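Local coordinates for protein inositol-1-monophosphatase (Thermotoga maritima, PDB 2P3N) that hydrolyses phosphate monoesters, including fructose 1,6-bisphosphate and inositol 1-phosphate with preference for the D isomer, as a magnesium-dependent homotetrameric phosphatase, at residues 145-151 with 189-193; 137-143 with 235-241; 73-79 with 97-103; 63-69 with 198-202. All blocks are in the same frame, centred on the assembly; numbering follows the deposited sequence.

Contact 1: residues 145-151 with 189-193; sequences ECVGSTG and VDFFV
Two parallel neighbours in the five-stranded mixed sheet, strands 147-150 and 191-193, have N-to-C directions 19° from each other, and their axes come within 4.7 Å. Ser149 faces Phe192 (CA-CA 4.7 Å) in extended backbone and bonds through both of its backbone groups: Ser149 N donates to Phe191 O (2.8 Å) and Val193 N to Ser149 O (3.2 Å). At the start of the strands an acid takes over. Asp190, chi1 m, accepts the very short bond from Val147 N to its OD2 (2.5 Å), while Asp190 N donates to Val147 O (2.7 Å), so both backbone groups of Val147 are satisfied by one residue. Asp190 OD1 is hydrogen-bonded to Ser138 OG. Ser149 OG, chi1 t, turns from the strand pair to the carbonyl of Arg172 in the next parallel strand. Phe191 is p at chi1, and Gly148 CA lies 3.5 Å from the centroid of the Phe191 ring, over its face, a CH-pi contact; a CB there would clash with the ring. Helices 156-167 and 177-185 pack against this sheet. A carboxylate thus stands in for a backbone acceptor where the buried strand pair begins.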
# COMPACT_ATOMS: atom_id res chain seq x y z
N GLU A 145 -26.12 11.37 -13.47
CA GLU A 145 -25.29 10.21 -13.18
C GLU A 145 -23.84 10.67 -13.07
O GLU A 145 -22.91 9.92 -13.38
CB GLU A 145 -25.42 9.17 -14.31
CG GLU A 145 -24.92 9.64 -15.67
CD GLU A 145 -24.75 8.50 -16.68
OE1 GLU A 145 -23.94 7.57 -16.41
OE2 GLU A 145 -25.41 8.52 -17.74
N CYS A 146 -23.65 11.91 -12.63
CA CYS A 146 -22.32 12.51 -12.50
C CYS A 146 -21.89 12.90 -11.10
O CYS A 146 -22.71 13.18 -10.23
CB CYS A 146 -22.22 13.76 -13.38
SG CYS A 146 -21.79 13.46 -15.10
N VAL A 147 -20.58 12.92 -10.90
CA VAL A 147 -19.99 13.31 -9.63
C VAL A 147 -18.96 14.37 -9.98
O VAL A 147 -17.95 14.08 -10.64
CB VAL A 147 -19.31 12.13 -8.92
CG1 VAL A 147 -18.66 12.61 -7.64
CG2 VAL A 147 -20.34 11.07 -8.60
N GLY A 148 -19.25 15.60 -9.57
CA GLY A 148 -18.36 16.71 -9.85
C GLY A 148 -17.56 17.13 -8.64
O GLY A 148 -17.85 16.69 -7.52
N SER A 149 -16.58 18.00 -8.85
CA SER A 149 -15.72 18.45 -7.76
C SER A 149 -15.43 19.96 -7.80
O SER A 149 -15.51 20.59 -8.85
CB SER A 149 -14.41 17.66 -7.81
OG SER A 149 -13.63 17.88 -6.64
N THR A 150 -15.09 20.52 -6.64
CA THR A 150 -14.74 21.95 -6.51
C THR A 150 -13.75 22.10 -5.38
O THR A 150 -13.53 21.17 -4.61
CB THR A 150 -15.96 22.83 -6.16
OG1 THR A 150 -17.00 22.62 -7.11
CG2 THR A 150 -15.57 24.31 -6.19
N GLY A 151 -13.15 23.29 -5.28
CA GLY A 151 -12.21 23.58 -4.21
C GLY A 151 -12.83 24.56 -3.23
O GLY A 151 -13.78 25.25 -3.58
N VAL A 189 -13.88 11.17 -11.39
CA VAL A 189 -14.88 12.23 -11.26
C VAL A 189 -15.27 12.65 -12.66
O VAL A 189 -14.57 12.32 -13.62
CB VAL A 189 -14.39 13.49 -10.52
CG1 VAL A 189 -14.47 13.26 -9.02
CG2 VAL A 189 -12.99 13.87 -10.98
N ASP A 190 -16.36 13.39 -12.76
CA ASP A 190 -16.86 13.81 -14.06
C ASP A 190 -16.41 15.20 -14.48
O ASP A 190 -16.25 15.47 -15.67
CB ASP A 190 -18.38 13.67 -14.08
CG ASP A 190 -18.82 12.21 -13.88
OD1 ASP A 190 -18.48 11.37 -14.74
OD2 ASP A 190 -19.48 11.91 -12.87
N PHE A 191 -16.20 16.07 -13.51
CA PHE A 191 -15.74 17.41 -13.82
C PHE A 191 -15.20 18.10 -12.57
O PHE A 191 -15.62 17.80 -11.45
CB PHE A 191 -16.86 18.24 -14.45
CG PHE A 191 -18.10 18.34 -13.61
CD1 PHE A 191 -18.15 19.18 -12.51
CD2 PHE A 191 -19.23 17.57 -13.91
CE1 PHE A 191 -19.30 19.27 -11.71
CE2 PHE A 191 -20.39 17.65 -13.13
CZ PHE A 191 -20.43 18.49 -12.03
N PHE A 192 -14.26 19.02 -12.79
CA PHE A 192 -13.62 19.76 -11.71
C PHE A 192 -13.50 21.23 -12.12
O PHE A 192 -13.08 21.54 -13.24
CB PHE A 192 -12.24 19.16 -11.41
CG PHE A 192 -11.46 19.89 -10.33
CD1 PHE A 192 -12.02 20.14 -9.08
CD2 PHE A 192 -10.16 20.33 -10.58
CE1 PHE A 192 -11.30 20.83 -8.10
CE2 PHE A 192 -9.43 21.01 -9.60
CZ PHE A 192 -10.00 21.26 -8.36
N VAL A 193 -13.89 22.12 -11.21
CA VAL A 193 -13.85 23.56 -11.46
C VAL A 193 -13.11 24.33 -10.37
O VAL A 193 -13.38 24.15 -9.18
CB VAL A 193 -15.28 24.12 -11.59
CG1 VAL A 193 -15.98 23.47 -12.78
CG2 VAL A 193 -16.07 23.82 -10.32

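Contact 2: residues 137-143 with 235-241; sequences VSENASL and NGLIHDE
An Asx turn leading into the C-terminal helix 239-253 packs against the irregular 137-143 loop that precedes strand 147-150. Asn235 opens the turn: its CB points at the loop, chi1 p, its CA lies 5.2 Å from that of Val137, and its OD1 accepts from Leu237 N (2.8 Å). On the other side of the same amide, ND2 donates to Ser138 OG (3.0 Å, nearly linear), a hydroxyl that is also hydrogen-bonded to Asp190 OD1; this places the turn beside the start of strand 191-195. Gly236 carries the chain round at phi 75°, psi 18°. Leu237, chi1 and chi2 both m, then points at the loop from an exposed position, its CA 5.0 Å from Ala141 CA, its CG 3.6 Å from Glu139 O and its CD1 3.9 Å from Ala141 CB. Ile238, at the N-cap position, is buried; its CB points toward the loop, chi1 p, and its CG1 meets Leu143 CD1 at 3.7 Å. Leu143 also reaches Met164 and Arg167 of helix 156-167. His239 faces away, onto strands 215-217 and 230-234. Two residues further, Glu241 points toward the loop, and its OE2 lies 3.8 Å from Leu143 CB.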
# COMPACT_ATOMS: atom_id res chain seq x y z
N VAL A 137 -11.02 9.65 -19.26
CA VAL A 137 -12.12 10.22 -18.49
C VAL A 137 -13.43 9.44 -18.69
O VAL A 137 -13.59 8.71 -19.67
CB VAL A 137 -12.29 11.73 -18.80
CG1 VAL A 137 -12.71 11.93 -20.24
CG2 VAL A 137 -13.27 12.33 -17.80
N SER A 138 -14.35 9.58 -17.73
CA SER A 138 -15.62 8.86 -17.75
C SER A 138 -16.44 9.10 -18.99
O SER A 138 -16.24 10.07 -19.73
CB SER A 138 -16.47 9.23 -16.53
OG SER A 138 -17.09 10.49 -16.69
N GLU A 139 -17.39 8.20 -19.20
CA GLU A 139 -18.29 8.25 -20.34
C GLU A 139 -19.57 9.00 -19.97
O GLU A 139 -20.33 9.44 -20.84
CB GLU A 139 -18.65 6.83 -20.80
CG GLU A 139 -17.54 6.09 -21.55
CD GLU A 139 -17.96 4.69 -21.99
OE1 GLU A 139 -17.22 4.07 -22.79
OE2 GLU A 139 -19.02 4.21 -21.52
N ASN A 140 -19.80 9.16 -18.67
CA ASN A 140 -20.98 9.85 -18.18
C ASN A 140 -21.33 11.09 -19.02
O ASN A 140 -20.48 11.93 -19.29
CB ASN A 140 -20.76 10.24 -16.72
CG ASN A 140 -20.51 9.03 -15.83
OD1 ASN A 140 -20.20 9.16 -14.64
ND2 ASN A 140 -20.66 7.84 -16.40
N ALA A 141 -22.59 11.17 -19.43
CA ALA A 141 -23.07 12.29 -20.24
C ALA A 141 -24.24 13.01 -19.57
O ALA A 141 -24.59 14.13 -19.94
CB ALA A 141 -23.48 11.80 -21.62
N SER A 142 -24.86 12.36 -18.59
CA SER A 142 -25.98 12.94 -17.86
C SER A 142 -25.49 13.47 -16.52
O SER A 142 -24.86 12.75 -15.75
CB SER A 142 -27.08 11.91 -17.62
OG SER A 142 -28.13 12.48 -16.85
N LEU A 143 -25.78 14.73 -16.25
CA LEU A 143 -25.36 15.33 -15.01
C LEU A 143 -25.93 14.58 -13.82
O LEU A 143 -25.37 14.61 -12.74
CB LEU A 143 -25.82 16.79 -14.97
CG LEU A 143 -24.85 17.76 -14.30
CD1 LEU A 143 -23.64 17.95 -15.20
CD2 LEU A 143 -25.54 19.08 -14.05
N ASN A 235 -15.15 15.48 -18.69
CA ASN A 235 -15.02 14.35 -19.60
C ASN A 235 -15.35 14.78 -21.03
O ASN A 235 -15.29 13.97 -21.96
CB ASN A 235 -15.96 13.21 -19.19
CG ASN A 235 -17.37 13.69 -18.89
OD1 ASN A 235 -17.81 14.71 -19.42
ND2 ASN A 235 -18.09 12.93 -18.06
N GLY A 236 -15.71 16.05 -21.19
CA GLY A 236 -16.06 16.56 -22.51
C GLY A 236 -17.44 16.10 -22.95
O GLY A 236 -17.76 16.15 -24.13
N LEU A 237 -18.25 15.64 -22.00
CA LEU A 237 -19.60 15.17 -22.29
C LEU A 237 -20.64 16.15 -21.76
O LEU A 237 -21.54 16.56 -22.50
CB LEU A 237 -19.84 13.79 -21.66
CG LEU A 237 -19.39 12.56 -22.44
CD1 LEU A 237 -20.24 12.42 -23.67
CD2 LEU A 237 -17.92 12.68 -22.82
N ILE A 238 -20.52 16.51 -20.48
CA ILE A 238 -21.44 17.45 -19.85
C ILE A 238 -20.77 18.79 -19.60
O ILE A 238 -21.18 19.56 -18.73
CB ILE A 238 -21.96 16.91 -18.50
CG1 ILE A 238 -20.84 16.94 -17.45
CG2 ILE A 238 -22.50 15.52 -18.68
CD1 ILE A 238 -19.56 16.22 -17.85
N HIS A 239 -19.74 19.08 -20.39
CA HIS A 239 -19.01 20.33 -20.23
C HIS A 239 -19.92 21.56 -20.16
O HIS A 239 -20.00 22.23 -19.12
CB HIS A 239 -17.99 20.50 -21.35
CG HIS A 239 -16.83 21.37 -20.96
ND1 HIS A 239 -15.60 20.85 -20.60
CD2 HIS A 239 -16.74 22.71 -20.81
CE1 HIS A 239 -14.81 21.84 -20.23
NE2 HIS A 239 -15.47 22.98 -20.35
N ASP A 240 -20.61 21.86 -21.26
CA ASP A 240 -21.49 23.02 -21.34
C ASP A 240 -22.51 23.05 -20.21
O ASP A 240 -22.86 24.12 -19.71
CB ASP A 240 -22.20 23.05 -22.70
CG ASP A 240 -21.22 23.03 -23.86
OD1 ASP A 240 -20.26 23.84 -23.83
OD2 ASP A 240 -21.41 22.23 -24.79
N GLU A 241 -22.98 21.87 -19.81
CA GLU A 241 -23.93 21.79 -18.71
C GLU A 241 -23.32 22.46 -17.48
O GLU A 241 -24.04 23.04 -16.65
CB GLU A 241 -24.27 20.32 -18.43
CG GLU A 241 -25.62 19.85 -18.99
CD GLU A 241 -25.65 18.38 -19.40
OE1 GLU A 241 -25.12 18.04 -20.49
OE2 GLU A 241 -26.19 17.55 -18.63

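Contact 3: residues 73-79 with 97-103; sequences DRLWIID and SLAYVEN. With MG (magnesium ion), chain E.
Trp76 and Tyr100, a non-hydrogen-bonded pair (CA-CA 4.5 Å), form the apolar centre. Trp76 is m at chi1 and Tyr100 t, so the Tyr100 edge meets the indole face, Trp76 CE2 3.5 Å from Tyr100 CD1. Here Leu98 CD2 lies 3.8 Å from Trp76 CZ3 and Leu98 CD1 3.4 Å from Ile78 CG1, under helices 2-21 and 40-56. On the other face, under helix 199-211, Ile77 CD1 meets Val101 CG2 (3.6 Å). The antiparallel strands (163°, axes within 4.6 Å) are joined by Leu75 N to Val101 O, Val101 N to Leu75 O and Ile77 N to Ala99 O (2.8 Å each), Ala99 N to Ile77 O and Asp79 N to Ser97 O (3.0 Å each) and Ser97 N to Asp79 O (3.1 Å). At the outer edge Asn103 N donates to Asp73 O and Tyr100 OH to Glu102 OE1 (2.6 Å each). At the opposite end Asp79 OD2 binds magnesium (2.2 Å), the strand-end metal site of the inositol monophosphatase fold.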
# COMPACT_ATOMS: atom_id res chain seq x y z
N ASP A 73 11.15 29.51 -22.00
CA ASP A 73 10.48 28.74 -23.04
C ASP A 73 10.60 27.27 -22.67
O ASP A 73 10.09 26.40 -23.36
CB ASP A 73 11.09 29.03 -24.42
CG ASP A 73 12.61 29.10 -24.40
OD1 ASP A 73 13.19 29.53 -25.43
OD2 ASP A 73 13.22 28.74 -23.37
N ARG A 74 11.30 27.04 -21.57
CA ARG A 74 11.53 25.71 -21.02
C ARG A 74 11.39 25.92 -19.52
O ARG A 74 12.37 26.17 -18.82
CB ARG A 74 12.93 25.22 -21.40
CG ARG A 74 13.01 24.92 -22.89
CD ARG A 74 14.42 24.70 -23.42
NE ARG A 74 15.00 23.43 -23.02
CZ ARG A 74 15.72 22.65 -23.82
NH1 ARG A 74 15.95 23.00 -25.08
NH2 ARG A 74 16.24 21.52 -23.35
N LEU A 75 10.15 25.82 -19.05
CA LEU A 75 9.84 26.04 -17.65
C LEU A 75 9.16 24.88 -16.92
O LEU A 75 8.14 24.36 -17.37
CB LEU A 75 8.95 27.28 -17.53
CG LEU A 75 8.52 27.72 -16.12
CD1 LEU A 75 9.59 28.62 -15.52
CD2 LEU A 75 7.18 28.44 -16.19
N TRP A 76 9.72 24.49 -15.77
CA TRP A 76 9.15 23.42 -14.95
C TRP A 76 8.30 24.06 -13.85
O TRP A 76 8.80 24.86 -13.06
CB TRP A 76 10.25 22.58 -14.30
CG TRP A 76 11.19 21.87 -15.23
CD1 TRP A 76 12.22 22.41 -15.95
CD2 TRP A 76 11.23 20.45 -15.48
NE1 TRP A 76 12.90 21.43 -16.63
CE2 TRP A 76 12.32 20.22 -16.36
CE3 TRP A 76 10.46 19.36 -15.05
CZ2 TRP A 76 12.66 18.93 -16.81
CZ3 TRP A 76 10.80 18.08 -15.50
CH2 TRP A 76 11.89 17.88 -16.37
N ILE A 77 7.02 23.72 -13.79
CA ILE A 77 6.18 24.29 -12.75
C ILE A 77 5.99 23.28 -11.62
O ILE A 77 5.52 22.15 -11.82
CB ILE A 77 4.83 24.74 -13.31
CG1 ILE A 77 5.06 25.65 -14.52
CG2 ILE A 77 4.06 25.48 -12.24
CD1 ILE A 77 3.81 26.26 -15.09
N ILE A 78 6.36 23.71 -10.42
CA ILE A 78 6.34 22.86 -9.25
C ILE A 78 5.45 23.28 -8.10
O ILE A 78 5.43 24.43 -7.71
CB ILE A 78 7.78 22.75 -8.68
CG1 ILE A 78 8.71 22.22 -9.77
CG2 ILE A 78 7.80 21.91 -7.41
CD1 ILE A 78 10.17 22.55 -9.52
N ASP A 79 4.70 22.32 -7.58
CA ASP A 79 3.91 22.58 -6.40
C ASP A 79 4.42 21.53 -5.42
O ASP A 79 4.06 20.35 -5.52
CB ASP A 79 2.41 22.42 -6.64
CG ASP A 79 1.58 22.93 -5.46
OD1 ASP A 79 0.40 23.31 -5.64
OD2 ASP A 79 2.12 22.95 -4.34
N SER A 97 3.13 18.11 -7.49
CA SER A 97 2.88 18.28 -8.91
C SER A 97 4.08 18.84 -9.66
O SER A 97 4.78 19.74 -9.17
CB SER A 97 1.65 19.16 -9.11
OG SER A 97 1.12 19.00 -10.41
N LEU A 98 4.32 18.29 -10.85
CA LEU A 98 5.42 18.71 -11.71
C LEU A 98 5.00 18.72 -13.18
O LEU A 98 4.74 17.68 -13.77
CB LEU A 98 6.63 17.76 -11.57
CG LEU A 98 7.87 18.22 -12.35
CD1 LEU A 98 8.34 19.57 -11.80
CD2 LEU A 98 8.99 17.20 -12.22
N ALA A 99 4.93 19.92 -13.76
CA ALA A 99 4.58 20.05 -15.17
C ALA A 99 5.78 20.65 -15.90
O ALA A 99 6.49 21.48 -15.33
CB ALA A 99 3.37 20.96 -15.34
N TYR A 100 6.02 20.20 -17.12
CA TYR A 100 7.11 20.77 -17.92
C TYR A 100 6.51 21.50 -19.11
O TYR A 100 6.09 20.90 -20.09
CB TYR A 100 8.09 19.71 -18.43
CG TYR A 100 9.12 20.35 -19.34
CD1 TYR A 100 10.05 21.26 -18.85
CD2 TYR A 100 9.09 20.11 -20.72
CE1 TYR A 100 10.93 21.92 -19.70
CE2 TYR A 100 9.97 20.76 -21.58
CZ TYR A 100 10.88 21.67 -21.07
OH TYR A 100 11.72 22.33 -21.93
N VAL A 101 6.50 22.82 -19.00
CA VAL A 101 5.96 23.70 -20.01
C VAL A 101 7.06 24.15 -20.97
O VAL A 101 8.14 24.57 -20.54
CB VAL A 101 5.34 24.94 -19.34
CG1 VAL A 101 4.57 25.76 -20.33
CG2 VAL A 101 4.45 24.51 -18.21
N GLU A 102 6.79 24.03 -22.26
CA GLU A 102 7.75 24.47 -23.27
C GLU A 102 7.04 25.47 -24.17
O GLU A 102 5.96 25.20 -24.70
CB GLU A 102 8.28 23.30 -24.08
CG GLU A 102 9.41 23.69 -25.02
CD GLU A 102 10.35 22.54 -25.33
OE1 GLU A 102 10.88 21.93 -24.36
OE2 GLU A 102 10.57 22.24 -26.52
N ASN A 103 7.64 26.65 -24.31
CA ASN A 103 7.05 27.69 -25.13
C ASN A 103 5.62 27.88 -24.65
O ASN A 103 4.69 27.94 -25.45
CB ASN A 103 7.05 27.28 -26.60
CG ASN A 103 8.44 27.08 -27.15
OD1 ASN A 103 8.61 26.50 -28.22
ND2 ASN A 103 9.46 27.57 -26.43
MG MG E . 1.28 23.73 -2.50
O HOH W 1 2.29 21.74 -11.51
O HOH W 2 -0.65 24.24 -3.19
O HOH W 3 0.53 24.60 -0.94
O HOH W 4 3.26 23.70 -1.41

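Contact 4: residues 63-69 with 198-202; sequences MAEEGIF and NPWDI. With MG (magnesium ion), chain E.
Magnesium coordination comes first: Glu65, just past the end of strand 61-64, binds the ion through OE1 at 2.1 Å, alongside three waters, Asp79 and the Ile81 carbonyl. The two segments come closest in backbone at Glu65 and Trp200, whose CA atoms lie 6.5 Å apart. Ring contacts centre on Trp200, chi1 p and chi2 78°. Glu65, t at chi1 and chi2, lays its CB over the five-membered ring, 3.5 Å from the centroid, as a CH-pi contact. Met63 SD, 3.6 Å from Trp200 CE3, sits at the ring's edge in a Met-aromatic contact, and the Phe69 ring meets the Trp200 six-membered ring rim to rim, Phe69 CE1 3.6 Å from Trp200 CH2, planes 13° apart. Apolar packing adds Met63 CE on Pro199 CG (3.5 Å). One water donates to Glu65 OE2 (3.1 Å) and Asp201 OD1 (2.5 Å) and accepts from Trp200 NE1 (3.3 Å). Within 198-202, Asn198 N donates to Asp201 OD2 (3.2 Å), and Asp201 N to Asn198 O (3.1 Å). Glu66, centre of an inverse gamma turn, accepts at OE1 from a metal-bound water (2.8 Å), and its OE2 forms a salt bridge with Lys31. The chemistry implies that one indole backs a metal-binding carboxylate and is joined by a bridging water, not a magnesium ligand, to both Glu65 and Asp201, which by similarity binds a second magnesium.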
# COMPACT_ATOMS: atom_id res chain seq x y z
N MET A 63 9.39 27.44 -11.91
CA MET A 63 8.37 28.28 -11.34
C MET A 63 7.79 27.38 -10.27
O MET A 63 7.08 26.42 -10.57
CB MET A 63 7.30 28.65 -12.36
CG MET A 63 6.41 29.79 -11.91
SD MET A 63 4.67 29.47 -12.16
CE MET A 63 4.63 29.55 -13.93
N ALA A 64 8.12 27.67 -9.02
CA ALA A 64 7.67 26.87 -7.89
C ALA A 64 6.83 27.72 -6.94
O ALA A 64 7.17 28.88 -6.65
CB ALA A 64 8.89 26.26 -7.16
N GLU A 65 5.72 27.15 -6.47
CA GLU A 65 4.83 27.86 -5.57
C GLU A 65 5.56 28.67 -4.52
O GLU A 65 5.46 29.89 -4.48
CB GLU A 65 3.88 26.90 -4.87
CG GLU A 65 3.21 27.53 -3.68
CD GLU A 65 1.95 26.82 -3.27
OE1 GLU A 65 1.97 25.58 -3.23
OE2 GLU A 65 0.95 27.52 -2.99
N GLU A 66 6.31 27.98 -3.67
CA GLU A 66 7.03 28.62 -2.60
C GLU A 66 8.25 29.44 -3.02
O GLU A 66 9.38 29.02 -2.81
CB GLU A 66 7.45 27.56 -1.58
CG GLU A 66 6.52 27.44 -0.38
CD GLU A 66 5.13 27.02 -0.75
OE1 GLU A 66 4.95 25.86 -1.17
OE2 GLU A 66 4.20 27.85 -0.62
N GLY A 67 8.03 30.60 -3.64
CA GLY A 67 9.15 31.45 -4.00
C GLY A 67 9.67 31.61 -5.42
O GLY A 67 9.62 32.70 -5.96
N ILE A 68 10.19 30.54 -6.02
CA ILE A 68 10.75 30.63 -7.38
C ILE A 68 9.71 30.91 -8.46
O ILE A 68 8.88 30.06 -8.78
CB ILE A 68 11.49 29.32 -7.74
CG1 ILE A 68 12.32 28.84 -6.54
CG2 ILE A 68 12.39 29.56 -8.96
CD1 ILE A 68 12.91 27.47 -6.72
N PHE A 69 9.78 32.10 -9.05
CA PHE A 69 8.81 32.49 -10.09
C PHE A 69 9.44 32.89 -11.42
O PHE A 69 9.08 33.92 -11.99
CB PHE A 69 7.94 33.64 -9.59
CG PHE A 69 7.25 33.37 -8.28
CD1 PHE A 69 6.59 32.16 -8.05
CD2 PHE A 69 7.23 34.34 -7.28
CE1 PHE A 69 5.93 31.93 -6.85
CE2 PHE A 69 6.57 34.11 -6.08
CZ PHE A 69 5.92 32.91 -5.87
N ASN A 198 -3.12 29.33 -9.28
CA ASN A 198 -1.90 29.61 -10.02
C ASN A 198 -1.58 28.44 -10.93
O ASN A 198 -2.13 27.36 -10.78
CB ASN A 198 -0.74 29.87 -9.07
CG ASN A 198 -1.05 30.95 -8.06
OD1 ASN A 198 -1.61 30.68 -7.00
ND2 ASN A 198 -0.70 32.19 -8.39
N PRO A 199 -0.68 28.64 -11.90
CA PRO A 199 -0.34 27.55 -12.81
C PRO A 199 0.25 26.30 -12.19
O PRO A 199 0.24 25.25 -12.82
CB PRO A 199 0.60 28.21 -13.82
CG PRO A 199 1.20 29.33 -13.06
CD PRO A 199 0.03 29.87 -12.29
N TRP A 200 0.78 26.38 -10.97
CA TRP A 200 1.36 25.18 -10.36
C TRP A 200 0.30 24.23 -9.82
O TRP A 200 0.60 23.07 -9.52
CB TRP A 200 2.36 25.54 -9.24
CG TRP A 200 1.89 26.53 -8.24
CD1 TRP A 200 1.05 26.31 -7.18
CD2 TRP A 200 2.27 27.90 -8.17
NE1 TRP A 200 0.89 27.46 -6.45
CE2 TRP A 200 1.63 28.46 -7.04
CE3 TRP A 200 3.09 28.72 -8.96
CZ2 TRP A 200 1.78 29.79 -6.68
CZ3 TRP A 200 3.25 30.05 -8.59
CH2 TRP A 200 2.60 30.57 -7.46
N ASP A 201 -0.92 24.74 -9.71
CA ASP A 201 -2.07 23.98 -9.23
C ASP A 201 -2.73 23.24 -10.39
O ASP A 201 -3.36 22.21 -10.19
CB ASP A 201 -3.11 24.90 -8.59
CG ASP A 201 -2.61 25.58 -7.33
OD1 ASP A 201 -2.25 24.87 -6.36
OD2 ASP A 201 -2.59 26.83 -7.31
N ILE A 202 -2.59 23.77 -11.61
CA ILE A 202 -3.25 23.16 -12.76
C ILE A 202 -2.43 22.77 -14.00
O ILE A 202 -2.98 22.14 -14.91
CB ILE A 202 -4.44 24.04 -13.23
CG1 ILE A 202 -4.00 25.50 -13.39
CG2 ILE A 202 -5.56 23.96 -12.23
CD1 ILE A 202 -3.10 25.76 -14.58
MG MG E . 1.28 23.73 -2.50
O HOH W 5 -1.57 26.46 -4.51
O HOH W 4 3.26 23.70 -1.41
O HOH W 3 0.53 24.60 -0.94
O HOH W 2 -0.65 24.24 -3.19

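How the contacts relate
Contacts 3 and 4 meet around the magnesium, centres 9 Å apart, where strands 61-64 and 74-79 are parallel neighbours in the seven-stranded sheet: Ile78 N approaches Met63 O, and Trp200 packs on Ile77. Contacts 1 and 2 form a second group, centres 10 Å apart, tied by Asp190 to Ser138 and built around the five-stranded sheet. The groups lie 24 to 29 Å apart between centres. Along the chain contact 3 closes first; contact 4 encloses contacts 3 and 1, contact 2 encloses contact 1, and contacts 2 and 4 cross. Strand 191-195 leads directly into helix 199-211, so the chain runs from the second sheet straight to the metal site.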